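Local coordinates for pullulanase C protein (Klebsiella pneumoniae subsp. pneumoniae NTUH-K2044, PDB 5HJ1) that probably serves as the inner-membrane GspC component of the type II secretion system that exports pullulanase, and here holds a fatty acid in its PDZ domain, at residues A[4-9]-A[20-25]; A[57-62]-A[75-80]; A[62-65]-A[69-72]; A[84-87]-A[92-95]. One frame throughout, in Å; residues are numbered along the deposited sequence.

Contact 1. Residues A[4-9]-A[20-25]; sequences PLVKRL and LSISPV. With VCA (vaccenic acid), chain B.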
loop_
_atom_site.group_PDB
_atom_site.type_symbol
_atom_site.label_atom_id
_atom_site.label_comp_id
_atom_site.label_asym_id
_atom_site.label_seq_id
_atom_site.Cartn_x
_atom_site.Cartn_y
_atom_site.Cartn_z
ATOM N N PRO A 4 -2.529 -14.071 0.329
ATOM C CA PRO A 4 -2.980 -12.715 0.109
ATOM C C PRO A 4 -1.903 -11.673 0.355
ATOM O O PRO A 4 -0.994 -11.919 1.135
ATOM C CB PRO A 4 -4.216 -12.590 1.055
ATOM C CG PRO A 4 -4.694 -14.026 1.220
ATOM C CD PRO A 4 -3.462 -14.853 1.183
ATOM N N LEU A 5 -1.995 -10.503 -0.286
ATOM C CA LEU A 5 -0.974 -9.427 -0.100
ATOM C C LEU A 5 -0.717 -9.006 1.354
ATOM O O LEU A 5 0.385 -8.720 1.708
ATOM C CB LEU A 5 -1.347 -8.161 -0.938
ATOM C CG LEU A 5 -0.588 -6.811 -0.805
ATOM C CD1 LEU A 5 -0.696 -6.010 -2.099
ATOM C CD2 LEU A 5 -0.987 -5.922 0.366
ATOM N N VAL A 6 -1.763 -8.878 2.162
ATOM C CA VAL A 6 -1.578 -8.432 3.560
ATOM C C VAL A 6 -0.805 -9.449 4.339
ATOM O O VAL A 6 0.179 -9.126 5.016
ATOM C CB VAL A 6 -2.932 -8.112 4.227
ATOM C CG1 VAL A 6 -2.789 -7.787 5.702
ATOM C CG2 VAL A 6 -3.583 -6.969 3.484
ATOM N N LYS A 7 -1.211 -10.705 4.179
ATOM C CA LYS A 7 -0.530 -11.775 4.872
ATOM C C LYS A 7 0.943 -11.812 4.426
ATOM O O LYS A 7 1.813 -12.071 5.235
ATOM C CB LYS A 7 -1.277 -13.106 4.694
ATOM C CG LYS A 7 -2.731 -13.056 5.186
ATOM C CD LYS A 7 -2.844 -12.501 6.604
ATOM C CE LYS A 7 -4.228 -12.649 7.217
ATOM N NZ LYS A 7 -4.315 -12.166 8.628
ATOM N N ARG A 8 1.218 -11.461 3.176
ATOM C CA ARG A 8 2.612 -11.382 2.736
ATOM C C ARG A 8 3.376 -10.155 3.225
ATOM O O ARG A 8 4.572 -10.246 3.368
ATOM C CB ARG A 8 2.767 -11.517 1.218
ATOM C CG ARG A 8 2.398 -12.909 0.708
ATOM C CD ARG A 8 3.389 -13.326 -0.354
ATOM N NE ARG A 8 3.370 -12.460 -1.532
ATOM C CZ ARG A 8 4.384 -12.311 -2.388
ATOM N NH1 ARG A 8 5.567 -12.881 -2.178
ATOM N NH2 ARG A 8 4.233 -11.528 -3.443
ATOM N N LEU A 9 2.735 -8.995 3.453
ATOM C CA LEU A 9 3.471 -7.795 3.981
ATOM C C LEU A 9 3.987 -7.970 5.420
ATOM O O LEU A 9 4.909 -7.275 5.878
ATOM C CB LEU A 9 2.580 -6.519 3.987
ATOM C CG LEU A 9 2.315 -5.767 2.691
ATOM C CD1 LEU A 9 1.202 -4.744 2.885
ATOM C CD2 LEU A 9 3.569 -5.064 2.185
ATOM N N LEU A 20 0.057 0.468 9.378
ATOM C CA LEU A 20 -1.038 0.434 8.408
ATOM C C LEU A 20 -2.032 -0.633 8.692
ATOM O O LEU A 20 -1.622 -1.766 9.010
ATOM C CB LEU A 20 -0.523 0.150 6.977
ATOM C CG LEU A 20 0.329 1.180 6.368
ATOM C CD1 LEU A 20 0.852 0.666 5.013
ATOM C CD2 LEU A 20 -0.477 2.425 6.122
ATOM N N SER A 21 -3.299 -0.304 8.624
ATOM C CA SER A 21 -4.437 -1.240 8.598
ATOM C C SER A 21 -4.866 -1.288 7.132
ATOM O O SER A 21 -5.142 -0.247 6.518
ATOM C CB SER A 21 -5.522 -0.683 9.459
ATOM O OG SER A 21 -6.566 -1.632 9.608
ATOM N N ILE A 22 -4.927 -2.476 6.543
ATOM C CA ILE A 22 -5.107 -2.649 5.082
ATOM C C ILE A 22 -6.220 -3.597 4.760
ATOM O O ILE A 22 -6.354 -4.648 5.375
ATOM C CB ILE A 22 -3.792 -3.172 4.467
ATOM C CG1 ILE A 22 -2.650 -2.252 4.768
ATOM C CG2 ILE A 22 -3.896 -3.359 2.928
ATOM C CD1 ILE A 22 -1.265 -2.730 4.351
ATOM N N SER A 23 -7.170 -3.189 3.907
ATOM C CA SER A 23 -8.203 -4.137 3.402
ATOM C C SER A 23 -8.339 -4.058 1.877
ATOM O O SER A 23 -8.596 -2.937 1.335
ATOM C CB SER A 23 -9.570 -3.784 3.905
ATOM O OG SER A 23 -9.549 -3.870 5.304
ATOM N N PRO A 24 -8.279 -5.215 1.138
ATOM C CA PRO A 24 -8.574 -5.167 -0.276
ATOM C C PRO A 24 -9.991 -4.637 -0.453
ATOM O O PRO A 24 -10.851 -4.931 0.374
ATOM C CB PRO A 24 -8.447 -6.614 -0.710
ATOM C CG PRO A 24 -8.632 -7.381 0.481
ATOM C CD PRO A 24 -8.084 -6.568 1.615
ATOM N N VAL A 25 -10.198 -3.931 -1.555
ATOM C CA VAL A 25 -11.560 -3.410 -1.882
ATOM C C VAL A 25 -12.037 -4.044 -3.177
ATOM O O VAL A 25 -11.430 -3.889 -4.207
ATOM C CB VAL A 25 -11.525 -1.882 -2.044
ATOM C CG1 VAL A 25 -12.933 -1.372 -2.380
ATOM C CG2 VAL A 25 -10.960 -1.204 -0.819
HETATM O O2 VCA B . 9.594 4.132 11.819
HETATM C C1 VCA B . 10.727 4.354 11.341
HETATM O O1 VCA B . 11.613 4.975 11.973
HETATM C C2 VCA B . 11.021 3.859 9.939
HETATM C C3 VCA B . 11.813 2.554 9.984
HETATM C C4 VCA B . 11.031 1.399 9.362
HETATM C C5 VCA B . 9.993 1.894 8.361
HETATM C C6 VCA B . 8.781 2.466 9.079
HETATM C C7 VCA B . 7.631 2.759 8.127
HETATM C C8 VCA B . 7.459 1.705 7.034
HETATM C C9 VCA B . 6.279 2.101 6.154
HETATM C C10 VCA B . 6.048 1.240 4.918
HETATM C C11 VCA B . 4.997 1.928 4.125
HETATM C C12 VCA B . 4.283 1.394 3.155
HETATM C C13 VCA B . 4.300 -0.049 2.710
HETATM C C14 VCA B . 3.001 -0.133 1.932
HETATM C C15 VCA B . 2.658 -1.423 1.215
HETATM C C16 VCA B . 1.164 -1.294 0.968
HETATM C C17 VCA B . 0.645 -2.132 -0.168
HETATM C C18 VCA B . -0.853 -1.914 -0.213
#
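Ile-22 lies against two side chains of the helix 5-9 at once, its CG2 branch on Val-6 and its CD1 end on Leu-9. The contact belongs to the PDZ domain, where this short N-terminal helix packs on strand 20-27, and it is wholly apolar. Val-6 and Ile-22 run past one another head to tail, bringing Val-6 CG2 to 3.7 Å from Ile-22 CG2. A chi1 of 174° turns CG1 of Val-6 away from its own backbone N and leaves CG2 as the branch that faces the strand. One helical turn on, Leu-9 lies roughly perpendicular to Ile-22, and its CD1 comes within 3.5 Å of Ile-22 CD1, the tighter of the two meetings. The turn itself is held by the backbone bond from Leu-9 N to Leu-5 O (2.9 Å), which sets Leu-5 and Leu-9 on the same side of the helix.

Beneath this layer runs the tail of the bound vaccenic acid. Both branches of Leu-9 touch the lipid: CD1, besides meeting Ile-22, lies 3.9 Å from C16 of the fatty acid, and CD2 sits 3.9 Å from C15. Leu-5, which also packs on Tyr-34 and Leu-74, adds a looser touch near the methyl end of the chain, its CD2 being 4.1 Å from C18. The strand contributes from its own inward face, while Ser-21 and Ser-23 point away from the helix. Helix and strand thus line one part of the lipid pocket together, and from the strand Leu-20 CD1 approaches C14 of the vaccenic acid to 3.8 Å.

Contact 2. Residues A[57-62]-A[75-80]; sequences IALNGI and QNLADM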
loop_
_atom_site.group_PDB
_atom_site.type_symbol
_atom_site.label_atom_id
_atom_site.label_comp_id
_atom_site.label_asym_id
_atom_site.label_seq_id
_atom_site.Cartn_x
_atom_site.Cartn_y
_atom_site.Cartn_z
ATOM N N ILE A 57 -3.160 1.937 -5.117
ATOM C CA ILE A 57 -3.311 1.327 -6.437
ATOM C C ILE A 57 -1.981 0.905 -7.120
ATOM O O ILE A 57 -2.041 0.123 -8.099
ATOM C CB ILE A 57 -4.167 2.223 -7.391
ATOM C CG1 ILE A 57 -3.491 3.529 -7.642
ATOM C CG2 ILE A 57 -5.575 2.394 -6.833
ATOM C CD1 ILE A 57 -4.107 4.337 -8.763
ATOM N N ALA A 58 -0.848 1.379 -6.670
ATOM C CA ALA A 58 0.458 0.972 -7.243
ATOM C C ALA A 58 1.511 0.950 -6.179
ATOM O O ALA A 58 1.484 1.756 -5.251
ATOM C CB ALA A 58 0.866 1.880 -8.420
ATOM N N LEU A 59 2.494 0.084 -6.380
ATOM C CA LEU A 59 3.652 -0.038 -5.467
ATOM C C LEU A 59 4.860 -0.041 -6.396
ATOM O O LEU A 59 4.992 -0.891 -7.269
ATOM C CB LEU A 59 3.580 -1.334 -4.663
ATOM C CG LEU A 59 4.818 -1.682 -3.816
ATOM C CD1 LEU A 59 5.098 -0.711 -2.711
ATOM C CD2 LEU A 59 4.644 -3.083 -3.186
ATOM N N ASN A 60 5.710 1.014 -6.249
ATOM C CA ASN A 60 6.872 1.184 -7.152
ATOM C C ASN A 60 6.511 1.119 -8.603
ATOM O O ASN A 60 7.186 0.523 -9.460
ATOM C CB ASN A 60 7.958 0.175 -6.856
ATOM C CG ASN A 60 8.460 0.297 -5.462
ATOM O OD1 ASN A 60 8.755 1.421 -4.990
ATOM N ND2 ASN A 60 8.567 -0.802 -4.773
ATOM N N GLY A 61 5.404 1.739 -8.920
ATOM C CA GLY A 61 4.918 1.820 -10.224
ATOM C C GLY A 61 4.228 0.589 -10.833
ATOM O O GLY A 61 3.820 0.614 -11.972
ATOM N N ILE A 62 4.106 -0.504 -10.042
ATOM C CA ILE A 62 3.453 -1.735 -10.427
ATOM C C ILE A 62 2.010 -1.711 -9.913
ATOM O O ILE A 62 1.780 -1.446 -8.724
ATOM C CB ILE A 62 4.235 -2.918 -9.846
ATOM C CG1 ILE A 62 5.681 -2.967 -10.379
ATOM C CG2 ILE A 62 3.512 -4.223 -10.280
ATOM C CD1 ILE A 62 6.616 -3.861 -9.570
ATOM N N GLN A 75 7.392 -9.327 -3.966
ATOM C CA GLN A 75 8.655 -10.081 -3.779
ATOM C C GLN A 75 9.822 -9.095 -3.876
ATOM O O GLN A 75 10.816 -9.198 -3.143
ATOM C CB GLN A 75 8.794 -11.244 -4.768
ATOM C CG GLN A 75 8.719 -10.876 -6.243
ATOM C CD GLN A 75 8.756 -12.088 -7.165
ATOM O OE1 GLN A 75 8.997 -13.219 -6.721
ATOM N NE2 GLN A 75 8.509 -11.859 -8.464
ATOM N N ASN A 76 9.653 -8.097 -4.738
ATOM C CA ASN A 76 10.675 -7.051 -4.913
ATOM C C ASN A 76 10.891 -6.116 -3.711
ATOM O O ASN A 76 11.994 -5.574 -3.582
ATOM C CB ASN A 76 10.383 -6.181 -6.130
ATOM C CG ASN A 76 10.506 -6.905 -7.435
ATOM O OD1 ASN A 76 10.963 -8.061 -7.504
ATOM N ND2 ASN A 76 10.099 -6.222 -8.512
ATOM N N LEU A 77 9.873 -5.884 -2.874
ATOM C CA LEU A 77 9.989 -4.996 -1.687
ATOM C C LEU A 77 11.020 -5.480 -0.628
ATOM O O LEU A 77 11.641 -4.662 0.075
ATOM C CB LEU A 77 8.577 -4.783 -1.071
ATOM C CG LEU A 77 8.317 -3.757 0.051
ATOM C CD1 LEU A 77 6.837 -3.381 0.097
ATOM C CD2 LEU A 77 8.790 -4.208 1.430
ATOM N N ALA A 78 11.229 -6.794 -0.559
ATOM C CA ALA A 78 12.177 -7.416 0.385
ATOM C C ALA A 78 13.536 -6.694 0.588
ATOM O O ALA A 78 13.891 -6.327 1.721
ATOM C CB ALA A 78 12.406 -8.876 -0.014
ATOM N N ASP A 79 14.305 -6.484 -0.478
ATOM C CA ASP A 79 15.599 -5.809 -0.306
ATOM C C ASP A 79 15.591 -4.352 -0.786
ATOM O O ASP A 79 16.626 -3.860 -1.221
ATOM C CB ASP A 79 16.754 -6.587 -0.971
ATOM C CG ASP A 79 16.974 -7.974 -0.365
ATOM O OD1 ASP A 79 16.052 -8.813 -0.413
ATOM O OD2 ASP A 79 18.100 -8.243 0.108
HETATM N N MSE A 80 14.454 -3.648 -0.705
HETATM C CA MSE A 80 14.445 -2.245 -1.142
HETATM C C MSE A 80 14.693 -1.327 0.008
HETATM O O MSE A 80 14.294 -1.617 1.147
HETATM C CB MSE A 80 13.147 -1.881 -1.855
HETATM C CG MSE A 80 13.236 -2.422 -3.266
HETATM SE SE MSE A 80 11.612 -2.204 -4.326
HETATM C CE MSE A 80 12.013 -0.450 -5.147
#
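Leu-59 and Leu-77 meet through single methyl groups, Leu-59 CD2 lying 4.0 Å from Leu-77 CD1 with the two side chains set nearly perpendicular. Beside this apolar touch, the amide of Asn-60 and the selenomethionine Met-80 approach from opposite directions. Asn-60 ND2 is 3.4 Å from SE of Met-80, and the terminal methyl CE folds back against the same amide, 3.6 Å from Asn-60 CG. That return is made by the bend at the end of the Met-80 chain, where chi3 is 91°. A third, looser touch joins Ile-62 CD1 to Asn-76 ND2 at 4.3 Å.

Farther out, the amide of Asn-60 is held at its oxygen: OD1 accepts a hydrogen bond from the backbone N of Thr-84 on the neighbouring strand. A type I' turn from Leu-59 to Ile-62 presents Asn-60 to the helix end, closed by paired backbone bonds in which Leu-59 N reaches Ile-62 O and Ile-62 N reaches Leu-59 O, each 2.9 Å. On the other side a type I turn from Leu-77 to Met-80 carries Met-80 back toward the hairpin. Ala-73 and Ile-83 extend the apolar layer around the leucines, and the bound vaccenic acid passes close to the side chain of Leu-59. A tight two-residue beta hairpin thus packs against the C-terminal end of helix 67-77, a helix-on-sheet contact within the PDZ fold.

Contact 3. Residues A[62-65]-A[69-72]; sequences IDLR and QAQQ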
loop_
_atom_site.group_PDB
_atom_site.type_symbol
_atom_site.label_atom_id
_atom_site.label_comp_id
_atom_site.label_asym_id
_atom_site.label_seq_id
_atom_site.Cartn_x
_atom_site.Cartn_y
_atom_site.Cartn_z
ATOM N N ILE A 62 4.106 -0.504 -10.042
ATOM C CA ILE A 62 3.453 -1.735 -10.427
ATOM C C ILE A 62 2.010 -1.711 -9.913
ATOM O O ILE A 62 1.780 -1.446 -8.724
ATOM C CB ILE A 62 4.235 -2.918 -9.846
ATOM C CG1 ILE A 62 5.681 -2.967 -10.379
ATOM C CG2 ILE A 62 3.512 -4.223 -10.280
ATOM C CD1 ILE A 62 6.616 -3.861 -9.570
ATOM N N ASP A 63 1.087 -2.002 -10.799
ATOM C CA ASP A 63 -0.344 -2.032 -10.517
ATOM C C ASP A 63 -0.702 -3.103 -9.490
ATOM O O ASP A 63 -0.566 -4.304 -9.724
ATOM C CB ASP A 63 -1.097 -2.270 -11.812
ATOM C CG ASP A 63 -2.573 -1.957 -11.720
ATOM O OD1 ASP A 63 -3.131 -1.799 -10.594
ATOM O OD2 ASP A 63 -3.204 -1.953 -12.809
ATOM N N LEU A 64 -1.261 -2.677 -8.357
ATOM C CA LEU A 64 -1.665 -3.574 -7.309
ATOM C C LEU A 64 -2.940 -4.306 -7.607
ATOM O O LEU A 64 -3.262 -5.260 -6.898
ATOM C CB LEU A 64 -1.792 -2.805 -6.011
ATOM C CG LEU A 64 -0.463 -2.379 -5.335
ATOM C CD1 LEU A 64 -0.686 -1.538 -4.138
ATOM C CD2 LEU A 64 0.412 -3.561 -5.005
ATOM N N ARG A 65 -3.652 -3.824 -8.606
ATOM C CA ARG A 65 -4.970 -4.405 -8.950
ATOM C C ARG A 65 -4.820 -5.628 -9.795
ATOM O O ARG A 65 -5.770 -6.403 -9.862
ATOM C CB ARG A 65 -5.827 -3.336 -9.611
ATOM C CG ARG A 65 -6.023 -2.090 -8.729
ATOM C CD ARG A 65 -6.621 -0.908 -9.448
ATOM N NE ARG A 65 -5.676 -0.273 -10.371
ATOM C CZ ARG A 65 -5.895 0.908 -10.950
ATOM N NH1 ARG A 65 -4.966 1.425 -11.751
ATOM N NH2 ARG A 65 -6.991 1.612 -10.701
ATOM N N GLN A 69 1.098 -9.197 -11.262
ATOM C CA GLN A 69 1.978 -8.018 -11.086
ATOM C C GLN A 69 2.169 -7.669 -9.618
ATOM O O GLN A 69 3.297 -7.440 -9.146
ATOM C CB GLN A 69 1.449 -6.826 -11.879
ATOM C CG GLN A 69 1.766 -6.951 -13.356
ATOM C CD GLN A 69 3.282 -6.998 -13.616
ATOM O OE1 GLN A 69 4.028 -6.198 -13.083
ATOM N NE2 GLN A 69 3.718 -7.891 -14.501
ATOM N N ALA A 70 1.097 -7.647 -8.861
ATOM C CA ALA A 70 1.232 -7.352 -7.459
ATOM C C ALA A 70 2.146 -8.339 -6.785
ATOM O O ALA A 70 2.924 -7.953 -5.902
ATOM C CB ALA A 70 -0.130 -7.320 -6.774
ATOM N N GLN A 71 2.064 -9.620 -7.168
ATOM C CA GLN A 71 2.946 -10.623 -6.598
ATOM C C GLN A 71 4.380 -10.246 -6.852
ATOM O O GLN A 71 5.201 -10.333 -5.961
ATOM C CB GLN A 71 2.685 -12.025 -7.186
ATOM C CG GLN A 71 1.304 -12.578 -6.887
ATOM C CD GLN A 71 1.093 -12.930 -5.423
ATOM O OE1 GLN A 71 0.362 -12.230 -4.718
ATOM N NE2 GLN A 71 1.750 -13.995 -4.951
ATOM N N GLN A 72 4.661 -9.841 -8.075
ATOM C CA GLN A 72 6.027 -9.443 -8.456
ATOM C C GLN A 72 6.467 -8.227 -7.630
ATOM O O GLN A 72 7.539 -8.227 -7.027
ATOM C CB GLN A 72 6.074 -9.213 -9.965
ATOM C CG GLN A 72 7.442 -8.912 -10.566
ATOM C CD GLN A 72 7.485 -9.121 -12.088
ATOM O OE1 GLN A 72 8.477 -8.773 -12.745
ATOM N NE2 GLN A 72 6.419 -9.713 -12.656
#
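Asp-63 OD1 is gripped twice by Arg-65, through the backbone N and through the side-chain NE. The first bond, 2.9 Å from Arg-65 N to Asp-63 OD1, makes an Asx turn just where strand 62-63 of the PDZ domain gives way to the link into helix 67-77. It reaches the oxygen from above the carboxylate plane, 50° out of it. The second, 3.0 Å from Arg-65 NE to Asp-63 OD1, is a salt bridge and nearly straight at 168°; it meets the syn side of the oxygen, with Asp-63 at the edge of the guanidinium and close to its plane. Together the two bonds close the turn at 63-65 and tie the arginine side chain back onto the aspartate.

Toward the helix, residues 62-65 make van der Waals contacts, a methyl against two oxygens among them. The CG2 branch of Ile-62 sits in the fold of Gln-69, 3.4 Å from the backbone O of Gln-69 and 3.5 Å from its OE1. Bending at chi2 (-61°) turns OE1 of Gln-69 back to that methyl. Leu-64, one of the residues lining the vaccenic acid pocket, heads away from the helix at its CB, yet its end returns: CD2 comes to 4.2 Å from Ala-70 CB. Ala-70 CB also rests 3.8 Å from the backbone O of Leu-64.

Contact 4. Residues A[84-87]-A[92-95]; sequences TLTV and QRHD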
loop_
_atom_site.group_PDB
_atom_site.type_symbol
_atom_site.label_atom_id
_atom_site.label_comp_id
_atom_site.label_asym_id
_atom_site.label_seq_id
_atom_site.Cartn_x
_atom_site.Cartn_y
_atom_site.Cartn_z
ATOM N N THR A 84 7.783 3.470 -3.180
ATOM C CA THR A 84 6.756 4.466 -3.410
ATOM C C THR A 84 5.399 3.820 -3.532
ATOM O O THR A 84 5.248 2.805 -4.239
ATOM C CB THR A 84 7.033 5.185 -4.698
ATOM O OG1 THR A 84 8.345 5.793 -4.624
ATOM C CG2 THR A 84 6.020 6.238 -5.038
ATOM N N LEU A 85 4.420 4.449 -2.942
ATOM C CA LEU A 85 3.051 4.008 -3.039
ATOM C C LEU A 85 2.265 5.059 -3.820
ATOM O O LEU A 85 2.442 6.302 -3.591
ATOM C CB LEU A 85 2.445 3.946 -1.640
ATOM C CG LEU A 85 1.354 3.031 -1.291
ATOM C CD1 LEU A 85 1.611 1.580 -1.726
ATOM C CD2 LEU A 85 1.233 3.123 0.269
ATOM N N THR A 86 1.480 4.654 -4.806
ATOM C CA THR A 86 0.534 5.500 -5.480
ATOM C C THR A 86 -0.848 5.257 -4.855
ATOM O O THR A 86 -1.281 4.109 -4.824
ATOM C CB THR A 86 0.469 5.233 -6.970
ATOM O OG1 THR A 86 1.773 5.372 -7.535
ATOM C CG2 THR A 86 -0.456 6.191 -7.653
ATOM N N VAL A 87 -1.466 6.330 -4.386
ATOM C CA VAL A 87 -2.813 6.252 -3.839
ATOM C C VAL A 87 -3.780 7.118 -4.637
ATOM O O VAL A 87 -3.347 8.098 -5.262
ATOM C CB VAL A 87 -2.849 6.678 -2.334
ATOM C CG1 VAL A 87 -1.984 5.757 -1.485
ATOM C CG2 VAL A 87 -2.461 8.103 -2.151
ATOM N N GLN A 92 -8.079 11.867 -7.243
ATOM C CA GLN A 92 -6.703 12.163 -7.704
ATOM C C GLN A 92 -5.643 11.173 -7.233
ATOM O O GLN A 92 -5.816 10.570 -6.165
ATOM C CB GLN A 92 -6.272 13.588 -7.273
ATOM C CG GLN A 92 -6.299 14.697 -8.333
ATOM C CD GLN A 92 -5.018 14.704 -9.174
ATOM O OE1 GLN A 92 -4.324 15.730 -9.277
ATOM N NE2 GLN A 92 -4.647 13.533 -9.696
ATOM N N ARG A 93 -4.632 10.964 -8.058
ATOM C CA ARG A 93 -3.511 10.137 -7.672
ATOM C C ARG A 93 -2.466 11.001 -6.977
ATOM O O ARG A 93 -2.268 12.207 -7.247
ATOM C CB ARG A 93 -2.868 9.435 -8.857
ATOM C CG ARG A 93 -3.625 8.211 -9.390
ATOM C CD ARG A 93 -3.026 7.801 -10.718
ATOM N NE ARG A 93 -3.398 6.489 -11.276
ATOM C CZ ARG A 93 -4.631 6.069 -11.546
ATOM N NH1 ARG A 93 -5.700 6.757 -11.152
ATOM N NH2 ARG A 93 -4.796 4.877 -12.104
ATOM N N HIS A 94 -1.787 10.351 -6.052
ATOM C CA HIS A 94 -0.708 10.953 -5.283
ATOM C C HIS A 94 0.355 9.905 -5.042
ATOM O O HIS A 94 0.031 8.773 -4.636
ATOM C CB HIS A 94 -1.158 11.457 -3.918
ATOM C CG HIS A 94 -2.215 12.523 -3.907
ATOM N ND1 HIS A 94 -1.954 13.808 -3.451
ATOM C CD2 HIS A 94 -3.546 12.467 -4.113
ATOM C CE1 HIS A 94 -3.071 14.507 -3.439
ATOM N NE2 HIS A 94 -4.050 13.731 -3.870
ATOM N N ASP A 95 1.617 10.219 -5.154
ATOM C CA ASP A 95 2.747 9.337 -4.868
ATOM C C ASP A 95 3.367 9.730 -3.551
ATOM O O ASP A 95 3.680 10.937 -3.335
ATOM C CB ASP A 95 3.859 9.368 -5.937
ATOM C CG ASP A 95 3.587 8.517 -7.157
ATOM O OD1 ASP A 95 2.597 7.795 -7.297
ATOM O OD2 ASP A 95 4.433 8.619 -8.096
#
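Thr-86 gives its hydroxyl to Asp-95: OG1 donates to Asp-95 OD1 over 2.6 Å, meeting the syn side of the oxygen from 32° out of the carboxylate plane. The hydroxyl is placed for this by a chi1 of -56°, which sets OG1 beside the backbone N of Thr-86. Thr-84 CG2 packs against the Asp-95 side chain, 3.9 Å from CB.

The backbone bonds belong to the next pair. Val-87 N donates to His-94 O at 2.9 Å, and His-94 N returns a bond of 2.9 Å to Val-87 O, more bent at 149°. Strands 82-89 and 92-99 form an antiparallel beta hairpin of the PDZ sheet, with Val-87 and His-94 a hydrogen-bonded pair and Thr-86 and Asp-95 a non-hydrogen-bonded one. Leu-85 continues the backbone pairing with Ile-96. Carbonyl oxygens gain CA-H...O contacts as well; Leu-85 O receives one from Asp-95 CA at 3.3 Å.

On the other edge of strand 82-89, Thr-86 pairs by backbone with both Ile-57 and Ala-58, a classic beta bulge, and Thr-84 N donates to the side-chain OD1 of Asn-60. In the conformer described, NH1 of Arg-93 forms a salt bridge with Glu-88. On the sheet face opposite Thr-86 and Asp-95, Val-87 CG2 packs on His-94 CB at 4.0 Å, while the end of Leu-85 leads away from strand 92-99 toward the vaccenic acid.

In the fold
From the N terminus, contact 1 closes first, the short helix 5-9 meeting strand 20-27 across a ten-residue span that includes helix 16-19. Strand 30-38 follows; contact 2 then starts on strand 54-59 and contact 3 on strand 62-63, the two sharing Ile-62. The brief bend of contact 3 falls within the longer loop of contact 2, and both end on helix 67-77. Contact 4, last in series, folds strands 82-89 and 92-99 into a hairpin. Strand 54-59 connects contact 2 to contact 4 through backbone bonds, while Leu-9 and Leu-77 join contacts 1 and 2. Contacts 1 and 4 do not touch, their centres about 17 Å apart.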